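Local coordinates for protein nucleoporin NUP82 (Saccharomyces cerevisiae, PDB 3PBP) that forms part of the nuclear pore complex, serving as a structural nucleoporin and potential docking partner for transport factors, here represented by its N-terminal beta-propeller domain, at residues 190-196 and 206-212; 183-189 and 300-306; 145-151 and 178-182. The protein carries 1 engineered substitution. All coordinates share one frame. Residues are numbered along the deposited sequence.

Interaction 1 of 3, residues 190-196 and 206-212; sequences DGLTLYC and FAFYPFL
At the apolar centre, Leu-194 (chi1 t, chi2 p) places CD2 over the face of the Phe-211 ring (chi1 t), 3.4 Å from its centroid and 14° off the normal, a CH-pi contact. On the same side Cys-196 SG meets the edge of the Phe-208 ring (chi1 m), 3.6 Å from CE2. Ile-151 packs against Cys-196 and both rings. Leu-192 CD2 lies 3.6 Å from Leu-212 CD2, and Leu-192 CB 3.8 Å from Tyr-209 CE1. Tyr-195 and Ala-207 point to the other side, CD1 to CB 4.0 Å.

Strands 194-196 and 206-208 run antiparallel, 4.6 Å apart at 154°. Leu-194/Phe-208 and Cys-196/Phe-206 are hydrogen-bonded pairs: Leu-194 N to Phe-208 O 3.0 Å, Phe-208 N to Leu-194 O 2.9 Å, Cys-196 N to Phe-206 O and Phe-206 N to Cys-196 O both 2.9 Å. Tyr-195/Ala-207 is non-hydrogen-bonded. A cis peptide precedes Pro-210, and Phe-211 N donates to Leu-192 O at 2.8 Å.

At the polar edge Asp-190 (chi1 p) accepts through OD1 from Thr-193 N at 3.0 Å, an Asx motif, and OD2 binds Thr-193 OG1 at 2.9 Å. The whole is a beta hairpin supplying the middle strand (194-198) and one edge strand (204-208) of a three-stranded propeller blade.

Interaction 2 of 3, residues 183-189 and 300-306; sequences TDLEFSK and TNIATIL
Two blades of the beta-propeller meet here through an edge strand of each sheet, 182-187 and 299-306. Segments 183-187 and 300-306 run parallel (4° between directions, axes 6.1 Å apart at closest), but no backbone-to-backbone hydrogen bond joins them; side chains fill the gap. CA pairs nearest each other are Asp-184/Asn-301 at 5.7 Å and Glu-186/Ala-303 at 6.0 Å.

Asp-184 (chi1 t) points across and takes a hydrogen bond from Ile-302 N to its OD2, 3.0 Å and nearly straight at 170°, so a carboxylate stands in for a strand carbonyl. Its OD1 accepts from Leu-185 N at 2.7 Å and pairs with Lys-129. Thr-183 and Asp-184 both face Leu-197, a classic beta bulge. Glu-186 (t) also points across, CB 3.7 Å from Ile-302 CG2. Thr-304 points back toward 183-189, its CB 3.5 Å from Phe-187 O.

Past the strand, Lys-189 folds back (chi m, m, t, m), so that NZ donates to Thr-304 O at 3.2 Å and makes a salt bridge to Glu-186 OE2 at 3.6 Å. Lys-189 CB rests 3.6 Å from Leu-306 CD1. Parallel edge strands facing each other from successive blades fit the innermost strands of a beta-propeller.

Interaction 3 of 3, residues 145-151 and 178-182; sequences LKEDDTI and RVNDI
A tight turn in one blade reaches over to the loop that leads into the next. Strand 145-146 turns back through Glu-147 and Asp-148, both near right-handed helical angles, and Asp-149, which is left-handed at phi/psi 85/12. Asp-149 N donates to Lys-146 O at 2.8 Å and Lys-146 N to Thr-150 O at 3.0 Å: a type I turn with a G1-type bulge.

Asp-149 (chi1 m) points at the other segment, and each carboxylate oxygen receives a backbone N-H: OD1 from Ile-182 N at 2.9 Å and OD2 from Asp-181 N at 2.8 Å. To offer these two successive amides Asp-181 takes left-handed angles, 59/52, after an extended Asn-180. The buried acid is thus met by peptide donors and not by a salt bridge, for Arg-178 NH2 stays 4.2 Å from Asp-149 OD2, with that oxygen well out of the guanidinium plane. Instead, the same NH2 donates to Asp-148 O at 2.7 Å, while NE and NH2 make only weak bonds to Asn-180 OD1, at 3.3 and 3.2 Å. Arg-178 NH1 binds Asn-167 O, and Asn-167 ND2 serves both Asp-149 O and Val-179 O. Asp-181 OD2 bonds Thr-200 OG1.

Below the polar layer, Ile-182 CD1 (chi1 m, chi2 t) sits 4.0 Å from Leu-145 CD1 and 4.1 Å from Ile-151 CD1. An aspartate in the turn between a blade's second and third strands, bound to the backbone beside it, recalls the turn aspartate of WD-type beta-propellers; here it joins consecutive blades.

Blade 182-208 is common to all three contacts. Interaction 1 builds it from within, around a buried aromatic layer; interactions 2 and 3 join it to other blades. Strand 182-187 belongs to interaction 2 and lies beside strand 194-198 of interaction 1, Tyr-195 N being 2.8 Å from Glu-186 O in a probable hydrogen bond. Ile-151 of interaction 3 then packs on Phe-208, Phe-211 and Leu-185, so the apolar layer runs on between blades. Interactions 1 and 3 are buried, though the latter has Asp-181 exposed; interaction 2, nearest the centre of the chain, is only partly buried. Interactions 2 and 3 set charged side chains on backbone groups, whereas interaction 1 pairs backbone with backbone.

Interaction 1 of 3, residues 190-196 and 206-212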
loop_
_atom_site.group_PDB
_atom_site.type_symbol
_atom_site.label_atom_id
_atom_site.label_comp_id
_atom_site.label_asym_id
_atom_site.label_seq_id
_atom_site.Cartn_x
_atom_site.Cartn_y
_atom_site.Cartn_z
ATOM N N ASP A 190 -2.720 12.844 1.275
ATOM C CA ASP A 190 -4.132 13.230 1.209
ATOM C C ASP A 190 -4.801 12.648 2.467
ATOM O O ASP A 190 -5.818 13.157 2.947
ATOM C CB ASP A 190 -4.792 12.657 -0.061
ATOM C CG ASP A 190 -5.119 11.145 0.053
ATOM O OD1 ASP A 190 -4.324 10.392 0.669
ATOM O OD2 ASP A 190 -6.166 10.702 -0.492
ATOM N N GLY A 191 -4.218 11.573 2.991
ATOM C CA GLY A 191 -4.745 10.948 4.188
ATOM C C GLY A 191 -5.781 9.864 3.950
ATOM O O GLY A 191 -6.034 9.051 4.851
ATOM N N LEU A 192 -6.364 9.838 2.748
ATOM C CA LEU A 192 -7.396 8.856 2.407
ATOM C C LEU A 192 -6.915 7.721 1.496
ATOM O O LEU A 192 -7.671 6.789 1.206
ATOM C CB LEU A 192 -8.561 9.572 1.728
ATOM C CG LEU A 192 -9.034 10.849 2.433
ATOM C CD1 LEU A 192 -9.974 11.624 1.529
ATOM C CD2 LEU A 192 -9.715 10.486 3.763
ATOM N N THR A 193 -5.659 7.789 1.059
ATOM C CA THR A 193 -5.126 6.790 0.140
ATOM C C THR A 193 -3.937 6.014 0.661
ATOM O O THR A 193 -3.041 6.586 1.266
ATOM C CB THR A 193 -4.705 7.461 -1.181
ATOM O OG1 THR A 193 -5.844 8.082 -1.791
ATOM C CG2 THR A 193 -4.120 6.441 -2.133
ATOM N N LEU A 194 -3.919 4.713 0.407
ATOM C CA LEU A 194 -2.801 3.883 0.835
ATOM C C LEU A 194 -2.120 3.281 -0.398
ATOM O O LEU A 194 -2.724 2.503 -1.135
ATOM C CB LEU A 194 -3.287 2.772 1.773
ATOM C CG LEU A 194 -2.218 1.803 2.264
ATOM C CD1 LEU A 194 -1.166 2.556 3.083
ATOM C CD2 LEU A 194 -2.874 0.700 3.097
ATOM N N TYR A 195 -0.867 3.666 -0.628
ATOM C CA TYR A 195 -0.095 3.161 -1.760
ATOM C C TYR A 195 0.650 1.888 -1.356
ATOM O O TYR A 195 1.225 1.828 -0.275
ATOM C CB TYR A 195 0.939 4.197 -2.219
ATOM C CG TYR A 195 0.395 5.397 -2.950
ATOM C CD1 TYR A 195 -0.153 5.277 -4.215
ATOM C CD2 TYR A 195 0.491 6.667 -2.390
ATOM C CE1 TYR A 195 -0.589 6.394 -4.916
ATOM C CE2 TYR A 195 0.060 7.792 -3.076
ATOM C CZ TYR A 195 -0.478 7.648 -4.343
ATOM O OH TYR A 195 -0.885 8.760 -5.038
ATOM N N CYS A 196 0.648 0.889 -2.229
ATOM C CA CYS A 196 1.338 -0.373 -1.966
ATOM C C CYS A 196 2.345 -0.631 -3.056
ATOM O O CYS A 196 2.019 -0.516 -4.231
ATOM C CB CYS A 196 0.354 -1.540 -1.960
ATOM S SG CYS A 196 -0.955 -1.351 -0.741
ATOM N N PHE A 206 0.080 -0.071 -6.309
ATOM C CA PHE A 206 -1.352 -0.271 -6.246
ATOM C C PHE A 206 -1.834 0.715 -5.205
ATOM O O PHE A 206 -1.020 1.368 -4.532
ATOM C CB PHE A 206 -1.695 -1.708 -5.839
ATOM C CG PHE A 206 -1.341 -2.733 -6.886
ATOM C CD1 PHE A 206 -0.008 -3.085 -7.124
ATOM C CD2 PHE A 206 -2.329 -3.301 -7.674
ATOM C CE1 PHE A 206 0.329 -3.985 -8.139
ATOM C CE2 PHE A 206 -1.998 -4.202 -8.691
ATOM C CZ PHE A 206 -0.666 -4.541 -8.923
ATOM N N ALA A 207 -3.147 0.848 -5.067
ATOM C CA ALA A 207 -3.649 1.787 -4.088
ATOM C C ALA A 207 -5.047 1.488 -3.612
ATOM O O ALA A 207 -5.886 1.012 -4.366
ATOM C CB ALA A 207 -3.588 3.194 -4.649
ATOM N N PHE A 208 -5.268 1.759 -2.333
ATOM C CA PHE A 208 -6.561 1.591 -1.691
ATOM C C PHE A 208 -7.123 3.010 -1.520
ATOM O O PHE A 208 -6.554 3.838 -0.807
ATOM C CB PHE A 208 -6.382 0.943 -0.324
ATOM C CG PHE A 208 -6.061 -0.504 -0.380
ATOM C CD1 PHE A 208 -7.072 -1.446 -0.570
ATOM C CD2 PHE A 208 -4.753 -0.939 -0.222
ATOM C CE1 PHE A 208 -6.778 -2.810 -0.598
ATOM C CE2 PHE A 208 -4.439 -2.295 -0.248
ATOM C CZ PHE A 208 -5.458 -3.237 -0.435
ATOM N N TYR A 209 -8.224 3.296 -2.200
ATOM C CA TYR A 209 -8.850 4.606 -2.112
ATOM C C TYR A 209 -10.354 4.378 -2.083
ATOM O O TYR A 209 -10.938 3.957 -3.082
ATOM C CB TYR A 209 -8.465 5.464 -3.324
ATOM C CG TYR A 209 -8.984 6.887 -3.242
ATOM C CD1 TYR A 209 -8.866 7.618 -2.061
ATOM C CD2 TYR A 209 -9.598 7.507 -4.341
ATOM C CE1 TYR A 209 -9.345 8.927 -1.967
ATOM C CE2 TYR A 209 -10.077 8.816 -4.258
ATOM C CZ TYR A 209 -9.948 9.522 -3.067
ATOM O OH TYR A 209 -10.411 10.823 -2.963
ATOM N N PRO A 210 -11.010 4.664 -0.942
ATOM C CA PRO A 210 -10.454 5.191 0.309
ATOM C C PRO A 210 -9.936 4.109 1.268
ATOM O O PRO A 210 -10.387 2.972 1.226
ATOM C CB PRO A 210 -11.651 5.901 0.899
ATOM C CG PRO A 210 -12.733 4.840 0.656
ATOM C CD PRO A 210 -12.461 4.407 -0.786
ATOM N N PHE A 211 -8.995 4.468 2.136
ATOM C CA PHE A 211 -8.482 3.527 3.136
ATOM C C PHE A 211 -8.748 4.259 4.446
ATOM O O PHE A 211 -7.873 4.932 4.990
ATOM C CB PHE A 211 -6.987 3.296 2.969
ATOM C CG PHE A 211 -6.474 2.130 3.753
ATOM C CD1 PHE A 211 -6.529 0.846 3.223
ATOM C CD2 PHE A 211 -5.914 2.313 5.006
ATOM C CE1 PHE A 211 -6.030 -0.231 3.931
ATOM C CE2 PHE A 211 -5.415 1.242 5.719
ATOM C CZ PHE A 211 -5.471 -0.032 5.182
ATOM N N LEU A 212 -9.961 4.111 4.953
ATOM C CA LEU A 212 -10.386 4.833 6.142
ATOM C C LEU A 212 -10.383 4.112 7.476
ATOM O O LEU A 212 -10.598 2.911 7.554
ATOM C CB LEU A 212 -11.790 5.383 5.882
ATOM C CG LEU A 212 -11.969 5.979 4.477
ATOM C CD1 LEU A 212 -13.431 5.983 4.088
ATOM C CD2 LEU A 212 -11.393 7.370 4.439
#

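Interaction 2 of 3, residues 183-189 and 300-306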
loop_
_atom_site.group_PDB
_atom_site.type_symbol
_atom_site.label_atom_id
_atom_site.label_comp_id
_atom_site.label_asym_id
_atom_site.label_seq_id
_atom_site.Cartn_x
_atom_site.Cartn_y
_atom_site.Cartn_z
ATOM N N THR A 183 6.105 -5.213 -0.708
ATOM C CA THR A 183 7.360 -4.980 0.013
ATOM C C THR A 183 7.241 -3.794 0.937
ATOM O O THR A 183 7.931 -3.734 1.958
ATOM C CB THR A 183 8.539 -4.595 -0.900
ATOM O OG1 THR A 183 8.550 -5.437 -2.047
ATOM C CG2 THR A 183 9.866 -4.738 -0.146
ATOM N N ASP A 184 6.402 -2.832 0.557
ATOM C CA ASP A 184 6.259 -1.617 1.343
ATOM C C ASP A 184 4.877 -0.998 1.221
ATOM O O ASP A 184 4.113 -1.279 0.304
ATOM C CB ASP A 184 7.340 -0.613 0.923
ATOM C CG ASP A 184 7.659 0.406 2.009
ATOM O OD1 ASP A 184 7.116 0.298 3.124
ATOM O OD2 ASP A 184 8.467 1.323 1.743
ATOM N N LEU A 185 4.585 -0.137 2.181
ATOM C CA LEU A 185 3.312 0.549 2.308
ATOM C C LEU A 185 3.610 1.994 2.642
ATOM O O LEU A 185 4.600 2.295 3.324
ATOM C CB LEU A 185 2.544 -0.054 3.469
ATOM C CG LEU A 185 1.224 -0.725 3.185
ATOM C CD1 LEU A 185 1.375 -1.672 2.007
ATOM C CD2 LEU A 185 0.780 -1.446 4.441
ATOM N N GLU A 186 2.742 2.882 2.190
ATOM C CA GLU A 186 2.938 4.294 2.441
ATOM C C GLU A 186 1.637 5.041 2.203
ATOM O O GLU A 186 0.945 4.824 1.215
ATOM C CB GLU A 186 4.054 4.820 1.518
ATOM C CG GLU A 186 4.401 6.307 1.629
ATOM C CD GLU A 186 4.915 6.717 3.007
ATOM O OE1 GLU A 186 5.609 5.898 3.654
ATOM O OE2 GLU A 186 4.634 7.870 3.430
ATOM N N PHE A 187 1.296 5.919 3.129
ATOM C CA PHE A 187 0.091 6.706 2.986
ATOM C C PHE A 187 0.342 7.954 2.148
ATOM O O PHE A 187 1.397 8.578 2.220
ATOM C CB PHE A 187 -0.427 7.134 4.354
ATOM C CG PHE A 187 -1.370 6.158 4.985
ATOM C CD1 PHE A 187 -2.720 6.147 4.642
ATOM C CD2 PHE A 187 -0.910 5.242 5.934
ATOM C CE1 PHE A 187 -3.615 5.227 5.239
ATOM C CE2 PHE A 187 -1.800 4.319 6.533
ATOM C CZ PHE A 187 -3.155 4.315 6.182
ATOM N N SER A 188 -0.646 8.300 1.343
ATOM C CA SER A 188 -0.574 9.492 0.541
ATOM C C SER A 188 -0.756 10.639 1.523
ATOM O O SER A 188 -1.331 10.452 2.592
ATOM C CB SER A 188 -1.710 9.512 -0.466
ATOM O OG SER A 188 -1.786 10.786 -1.067
ATOM N N LYS A 189 -0.288 11.827 1.174
ATOM C CA LYS A 189 -0.431 12.947 2.083
ATOM C C LYS A 189 -1.863 13.479 2.070
ATOM O O LYS A 189 -2.190 14.439 2.770
ATOM C CB LYS A 189 0.587 14.044 1.732
ATOM C CG LYS A 189 2.047 13.648 2.023
ATOM C CD LYS A 189 2.295 13.418 3.507
ATOM C CE LYS A 189 3.664 12.803 3.820
ATOM N NZ LYS A 189 3.706 11.300 3.671
ATOM N N THR A 300 12.213 -1.453 -4.174
ATOM C CA THR A 300 12.474 -1.747 -2.763
ATOM C C THR A 300 11.572 -1.045 -1.749
ATOM O O THR A 300 10.966 -1.696 -0.888
ATOM C CB THR A 300 13.918 -1.397 -2.389
ATOM O OG1 THR A 300 14.806 -1.906 -3.381
ATOM C CG2 THR A 300 14.276 -2.028 -1.059
ATOM N N ASN A 301 11.509 0.285 -1.840
ATOM C CA ASN A 301 10.698 1.074 -0.925
ATOM C C ASN A 301 9.884 2.135 -1.625
ATOM O O ASN A 301 10.120 2.470 -2.779
ATOM C CB ASN A 301 11.575 1.769 0.114
ATOM C CG ASN A 301 12.552 0.825 0.772
ATOM O OD1 ASN A 301 13.607 0.525 0.211
ATOM N ND2 ASN A 301 12.206 0.338 1.962
ATOM N N ILE A 302 8.909 2.659 -0.904
ATOM C CA ILE A 302 8.083 3.720 -1.435
ATOM C C ILE A 302 7.894 4.760 -0.324
ATOM O O ILE A 302 7.738 4.427 0.859
ATOM C CB ILE A 302 6.726 3.179 -1.947
ATOM C CG1 ILE A 302 5.953 4.312 -2.622
ATOM C CG2 ILE A 302 5.919 2.560 -0.807
ATOM C CD1 ILE A 302 4.658 3.851 -3.302
ATOM N N ALA A 303 7.947 6.023 -0.707
ATOM C CA ALA A 303 7.810 7.099 0.254
ATOM C C ALA A 303 6.987 8.200 -0.358
ATOM O O ALA A 303 6.933 8.350 -1.576
ATOM C CB ALA A 303 9.186 7.645 0.636
ATOM N N THR A 304 6.362 8.987 0.503
ATOM C CA THR A 304 5.548 10.085 0.040
ATOM C C THR A 304 6.114 11.363 0.628
ATOM O O THR A 304 6.339 11.449 1.825
ATOM C CB THR A 304 4.089 9.860 0.456
ATOM O OG1 THR A 304 3.430 9.082 -0.550
ATOM C CG2 THR A 304 3.377 11.155 0.615
ATOM N N ILE A 305 6.369 12.343 -0.232
ATOM C CA ILE A 305 6.937 13.608 0.208
ATOM C C ILE A 305 6.056 14.786 -0.141
ATOM O O ILE A 305 5.682 14.995 -1.297
ATOM C CB ILE A 305 8.320 13.873 -0.415
ATOM C CG1 ILE A 305 9.264 12.716 -0.095
ATOM C CG2 ILE A 305 8.884 15.183 0.112
ATOM C CD1 ILE A 305 9.021 11.481 -0.953
ATOM N N LEU A 306 5.757 15.578 0.876
ATOM C CA LEU A 306 4.917 16.739 0.715
ATOM C C LEU A 306 5.677 17.884 0.029
ATOM O O LEU A 306 6.812 18.192 0.376
ATOM C CB LEU A 306 4.402 17.145 2.095
ATOM C CG LEU A 306 3.140 17.992 2.126
ATOM C CD1 LEU A 306 2.037 17.320 1.342
ATOM C CD2 LEU A 306 2.729 18.179 3.557
#

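Interaction 3 of 3, residues 145-151 and 178-182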
loop_
_atom_site.group_PDB
_atom_site.type_symbol
_atom_site.label_atom_id
_atom_site.label_comp_id
_atom_site.label_asym_id
_atom_site.label_seq_id
_atom_site.Cartn_x
_atom_site.Cartn_y
_atom_site.Cartn_z
ATOM N N LEU A 145 0.506 -5.013 7.901
ATOM C CA LEU A 145 0.769 -5.797 6.697
ATOM C C LEU A 145 1.453 -7.104 7.119
ATOM O O LEU A 145 2.462 -7.079 7.839
ATOM C CB LEU A 145 1.692 -5.033 5.741
ATOM C CG LEU A 145 2.240 -5.880 4.592
ATOM C CD1 LEU A 145 1.126 -6.113 3.582
ATOM C CD2 LEU A 145 3.422 -5.191 3.937
ATOM N N LYS A 146 0.912 -8.240 6.681
ATOM C CA LYS A 146 1.506 -9.543 7.027
ATOM C C LYS A 146 2.193 -10.214 5.821
ATOM O O LYS A 146 2.036 -9.757 4.688
ATOM C CB LYS A 146 0.419 -10.468 7.598
ATOM C CG LYS A 146 -0.069 -10.061 8.983
ATOM C CD LYS A 146 -1.312 -10.839 9.397
ATOM C CE LYS A 146 -1.715 -10.502 10.826
ATOM N NZ LYS A 146 -3.096 -10.947 11.117
ATOM N N GLU A 147 2.965 -11.279 6.063
ATOM C CA GLU A 147 3.631 -12.007 4.976
ATOM C C GLU A 147 2.556 -12.401 3.974
ATOM O O GLU A 147 2.814 -12.616 2.790
ATOM C CB GLU A 147 4.308 -13.257 5.507
ATOM C CG GLU A 147 5.476 -12.965 6.409
ATOM C CD GLU A 147 6.457 -12.007 5.770
ATOM O OE1 GLU A 147 6.763 -12.193 4.567
ATOM O OE2 GLU A 147 6.926 -11.073 6.465
ATOM N N ASP A 148 1.341 -12.490 4.505
ATOM C CA ASP A 148 0.111 -12.806 3.792
ATOM C C ASP A 148 -0.113 -11.936 2.561
ATOM O O ASP A 148 -0.697 -12.380 1.573
ATOM C CB ASP A 148 -1.063 -12.519 4.714
ATOM C CG ASP A 148 -1.787 -13.735 5.114
ATOM O OD1 ASP A 148 -1.774 -14.689 4.318
ATOM O OD2 ASP A 148 -2.382 -13.731 6.214
ATOM N N ASP A 149 0.329 -10.681 2.675
ATOM C CA ASP A 149 0.138 -9.627 1.678
ATOM C C ASP A 149 -1.244 -9.098 2.056
ATOM O O ASP A 149 -1.883 -8.330 1.344
ATOM C CB ASP A 149 0.148 -10.162 0.242
ATOM C CG ASP A 149 1.548 -10.470 -0.250
ATOM O OD1 ASP A 149 2.469 -9.671 0.050
ATOM O OD2 ASP A 149 1.719 -11.503 -0.941
ATOM N N THR A 150 -1.679 -9.541 3.222
ATOM C CA THR A 150 -2.946 -9.166 3.788
ATOM C C THR A 150 -2.687 -7.859 4.569
ATOM O O THR A 150 -1.627 -7.696 5.189
ATOM C CB THR A 150 -3.443 -10.322 4.718
ATOM O OG1 THR A 150 -4.869 -10.302 4.788
ATOM C CG2 THR A 150 -2.865 -10.191 6.128
ATOM N N ILE A 151 -3.632 -6.922 4.516
ATOM C CA ILE A 151 -3.483 -5.648 5.232
ATOM C C ILE A 151 -4.659 -5.502 6.194
ATOM O O ILE A 151 -5.816 -5.517 5.782
ATOM C CB ILE A 151 -3.449 -4.456 4.245
ATOM C CG1 ILE A 151 -2.289 -4.642 3.255
ATOM C CG2 ILE A 151 -3.295 -3.145 5.014
ATOM C CD1 ILE A 151 -2.330 -3.717 2.056
ATOM N N ARG A 178 -5.289 -10.876 -6.803
ATOM C CA ARG A 178 -5.267 -9.710 -5.903
ATOM C C ARG A 178 -3.788 -9.276 -5.827
ATOM O O ARG A 178 -2.924 -9.896 -6.470
ATOM C CB ARG A 178 -5.748 -10.105 -4.508
ATOM C CG ARG A 178 -4.990 -11.322 -3.990
ATOM C CD ARG A 178 -4.902 -11.375 -2.488
ATOM N NE ARG A 178 -3.757 -12.185 -2.091
ATOM C CZ ARG A 178 -3.267 -12.239 -0.860
ATOM N NH1 ARG A 178 -3.826 -11.531 0.109
ATOM N NH2 ARG A 178 -2.205 -12.985 -0.606
ATOM N N VAL A 179 -3.482 -8.242 -5.042
ATOM C CA VAL A 179 -2.096 -7.787 -4.939
ATOM C C VAL A 179 -1.234 -8.709 -4.076
ATOM O O VAL A 179 -1.516 -8.910 -2.895
ATOM C CB VAL A 179 -2.001 -6.372 -4.360
ATOM C CG1 VAL A 179 -0.581 -5.855 -4.494
ATOM C CG2 VAL A 179 -2.968 -5.466 -5.065
ATOM N N ASN A 180 -0.177 -9.250 -4.672
ATOM C CA ASN A 180 0.738 -10.150 -3.981
ATOM C C ASN A 180 2.142 -9.584 -3.939
ATOM O O ASN A 180 2.485 -8.693 -4.711
ATOM C CB ASN A 180 0.774 -11.509 -4.682
ATOM C CG ASN A 180 -0.523 -12.286 -4.512
ATOM O OD1 ASN A 180 -0.783 -12.847 -3.441
ATOM N ND2 ASN A 180 -1.355 -12.308 -5.561
ATOM N N ASP A 181 2.950 -10.108 -3.024
ATOM C CA ASP A 181 4.338 -9.683 -2.866
ATOM C C ASP A 181 4.529 -8.198 -2.542
ATOM O O ASP A 181 5.306 -7.507 -3.202
ATOM C CB ASP A 181 5.119 -10.032 -4.133
ATOM C CG ASP A 181 4.961 -11.501 -4.533
ATOM O OD1 ASP A 181 5.587 -12.374 -3.879
ATOM O OD2 ASP A 181 4.203 -11.782 -5.494
ATOM N N ILE A 182 3.834 -7.707 -1.523
ATOM C CA ILE A 182 3.960 -6.313 -1.126
ATOM C C ILE A 182 5.244 -6.147 -0.314
ATOM O O ILE A 182 5.455 -6.865 0.654
ATOM C CB ILE A 182 2.757 -5.890 -0.272
ATOM C CG1 ILE A 182 1.465 -6.224 -1.020
ATOM C CG2 ILE A 182 2.831 -4.414 0.033
ATOM C CD1 ILE A 182 0.197 -5.832 -0.305
#